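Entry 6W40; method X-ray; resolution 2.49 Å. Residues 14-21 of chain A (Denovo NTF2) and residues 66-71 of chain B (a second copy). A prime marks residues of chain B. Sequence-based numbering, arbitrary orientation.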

# COMPACT_ATOMS: atom_id res chain seq x y z
N ILE A 14 -1.81 4.16 -2.66
CA ILE A 14 -1.07 2.91 -2.49
C ILE A 14 -1.88 1.92 -1.66
O ILE A 14 -1.94 0.72 -1.99
N VAL A 15 -2.51 2.39 -0.59
CA VAL A 15 -3.21 1.48 0.30
C VAL A 15 -4.46 0.90 -0.37
O VAL A 15 -4.82 -0.26 -0.13
N ILE A 16 -5.12 1.68 -1.24
CA ILE A 16 -6.33 1.18 -1.88
C ILE A 16 -5.98 0.14 -2.94
O ILE A 16 -6.61 -0.92 -3.02
N LYS A 17 -4.96 0.42 -3.76
CA LYS A 17 -4.62 -0.47 -4.86
C LYS A 17 -3.92 -1.73 -4.37
O LYS A 17 -4.33 -2.85 -4.70
N LEU A 18 -2.85 -1.57 -3.59
CA LEU A 18 -1.92 -2.65 -3.30
C LEU A 18 -1.98 -3.14 -1.86
O LEU A 18 -1.13 -3.93 -1.45
N PHE A 19 -2.97 -2.70 -1.08
CA PHE A 19 -3.11 -3.15 0.30
C PHE A 19 -4.56 -3.53 0.58
O PHE A 19 -4.89 -4.72 0.62
N MET A 20 -5.41 -2.53 0.81
CA MET A 20 -6.83 -2.73 1.08
C MET A 20 -7.43 -3.69 0.06
O MET A 20 -7.89 -3.26 -1.01
N THR A 21 -7.44 -4.98 0.40
CA THR A 21 -7.67 -6.10 -0.51
C THR A 21 -7.22 -5.76 -1.93
O THR A 21 -6.13 -5.21 -2.13
N ARG B 66 -9.63 -6.69 9.47
CA ARG B 66 -10.20 -6.35 8.17
C ARG B 66 -10.29 -4.83 8.08
O ARG B 66 -11.25 -4.22 8.57
N VAL B 67 -9.29 -4.21 7.45
CA VAL B 67 -9.22 -2.76 7.30
C VAL B 67 -9.79 -2.38 5.95
O VAL B 67 -9.59 -3.08 4.95
N ARG B 68 -10.52 -1.26 5.92
CA ARG B 68 -11.14 -0.78 4.69
C ARG B 68 -11.27 0.73 4.78
O ARG B 68 -11.39 1.29 5.88
N ASN B 69 -11.24 1.39 3.63
CA ASN B 69 -11.36 2.84 3.52
C ASN B 69 -10.34 3.55 4.42
O ASN B 69 -10.69 4.26 5.37
N ILE B 70 -9.07 3.33 4.11
CA ILE B 70 -7.98 3.94 4.87
C ILE B 70 -7.76 5.36 4.35
O ILE B 70 -7.48 5.56 3.16
N ARG B 71 -7.89 6.34 5.24
CA ARG B 71 -7.75 7.74 4.90
C ARG B 71 -6.57 8.32 5.67
O ARG B 71 -6.43 8.07 6.87

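What does the beginning of the chain B stretch offer to chain A? Arg66′ contributes nothing here: its extended side chain (chi1 m, then t, t) lies out of reach. Val67′ is the first residue to take part. Its CA-to-CB bond points toward chain A, and with chi1 in m it sets CG2 3.9 Å from CZ of Phe19. The phenylalanine, also directed toward the other chain and held in t, meets this methyl obliquely, at the tip of its ring. The carbonyl of Val67′ faces a different neighbour, with its O 4.0 Å from CG of Met20.

How does Met20 fit against Arg68′ and the corner that follows? Chain A has left its helix by this point, and the CA-to-CB bond of Met20 points toward chain B; chi1 and chi2 are both t and chi3 is m. It has the largest area covered by the opposing stretch. The CA-to-CB bond of Arg68′ points sideways, and Met20 packs on the base of the arginine: CG of Met20 is 4.0 Å from CA of Arg68′, and SD of Met20 is 4.0 Å from CG of Arg68′. The guanidinium of Arg68′ makes no contact with the chain A stretch.

Why does Asn69′ matter if its side chain points away? Its contribution comes from the backbone. Chain B turns a corner here, with phi and psi both positive, and the amide is presented to Met20. N of Asn69′ donates a weak hydrogen bond to SD of Met20 at 3.4 Å, the one hydrogen bond between the stretches, although the position of that sulfur is less sure than most. The methyl also lies close, CE of Met20 being 3.3 Å from N of Asn69′. Within chain B, the carbonyl of Asn69′ is engaged by Arg71′, whose NE reaches O of Asn69′ at 2.8 Å.

Which residue fills the space beyond the corner? Ile70′ points toward chain A in the m, t rotamer and touches three of its side chains. CB of Ile70′ lies 4.0 Å from CG2 of Val15, whose own chi1 is m and which reaches across from the helix. The far end of the isoleucine approaches Phe19, with CD1 of Ile70′ 3.7 Å from CE1 of Phe19, again obliquely. Met20 completes the group, its CE 3.4 Å from N of Ile70′ and 4.3 Å from CB of Ile70′. Arg71′ then points away, leaving a contact that is mainly apolar packing.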

# COMPACT_ATOMS: atom_id res chain seq x y z
CB ILE A 14 0.30 3.18 -1.83
CG1 ILE A 14 1.00 4.36 -2.51
CG2 ILE A 14 1.17 1.94 -1.88
CD1 ILE A 14 1.13 4.22 -4.00
CB VAL A 15 -3.56 2.18 1.63
CG1 VAL A 15 -2.28 2.66 2.33
CG2 VAL A 15 -4.50 3.35 1.40
CB ILE A 16 -7.15 2.34 -2.47
CG1 ILE A 16 -7.79 3.16 -1.36
CG2 ILE A 16 -8.22 1.80 -3.42
CD1 ILE A 16 -9.09 3.85 -1.76
CB LYS A 17 -3.74 0.26 -5.88
CG LYS A 17 -4.24 1.64 -6.26
CD LYS A 17 -5.62 1.59 -6.87
CE LYS A 17 -5.58 0.93 -8.23
NZ LYS A 17 -4.54 1.54 -9.09
CB LEU A 18 -0.50 -2.21 -3.65
CG LEU A 18 -0.32 -1.64 -5.06
CD1 LEU A 18 0.39 -0.30 -5.02
CD2 LEU A 18 0.42 -2.62 -5.96
CB PHE A 19 -2.65 -2.06 1.27
CG PHE A 19 -2.82 -2.42 2.73
CD1 PHE A 19 -2.94 -1.43 3.68
CD2 PHE A 19 -2.82 -3.74 3.15
CE1 PHE A 19 -3.09 -1.74 5.02
CE2 PHE A 19 -2.97 -4.06 4.48
CZ PHE A 19 -3.10 -3.06 5.42
CB MET A 20 -7.57 -1.39 1.06
CG MET A 20 -9.05 -1.49 1.36
SD MET A 20 -9.93 0.01 0.87
CE MET A 20 -8.78 1.25 1.47
CB THR A 21 -9.14 -6.55 -0.48
OG1 THR A 21 -9.37 -7.51 -1.53
CG2 THR A 21 -10.11 -5.37 -0.63
CB ARG B 66 -11.56 -7.01 7.98
CG ARG B 66 -11.52 -8.52 8.10
CD ARG B 66 -12.87 -9.14 7.75
NE ARG B 66 -12.86 -10.59 7.95
CZ ARG B 66 -13.89 -11.39 7.67
NH1 ARG B 66 -13.80 -12.69 7.88
NH2 ARG B 66 -15.01 -10.88 7.17
CB VAL B 67 -7.78 -2.25 7.47
CG1 VAL B 67 -7.31 -2.45 8.90
CG2 VAL B 67 -6.84 -2.96 6.50
CB ARG B 68 -12.51 -1.43 4.46
CG ARG B 68 -13.05 -1.29 3.04
CD ARG B 68 -14.04 -0.14 2.92
NE ARG B 68 -14.45 0.09 1.53
CZ ARG B 68 -15.34 1.00 1.15
NH1 ARG B 68 -15.92 1.77 2.06
NH2 ARG B 68 -15.65 1.13 -0.13
CB ASN B 69 -12.79 3.29 3.83
CG ASN B 69 -13.03 4.75 3.48
OD1 ASN B 69 -12.25 5.36 2.75
ND2 ASN B 69 -14.12 5.31 4.01
CB ILE B 70 -6.70 3.11 4.77
CG1 ILE B 70 -6.93 1.71 5.35
CG2 ILE B 70 -5.55 3.81 5.48
CD1 ILE B 70 -5.70 0.83 5.32
CB ARG B 71 -9.04 8.51 5.22
CG ARG B 71 -10.24 8.08 4.39
CD ARG B 71 -11.51 8.04 5.23
NE ARG B 71 -11.57 6.83 6.06
CZ ARG B 71 -12.54 6.58 6.94
NH1 ARG B 71 -13.52 7.46 7.13
NH2 ARG B 71 -12.52 5.46 7.65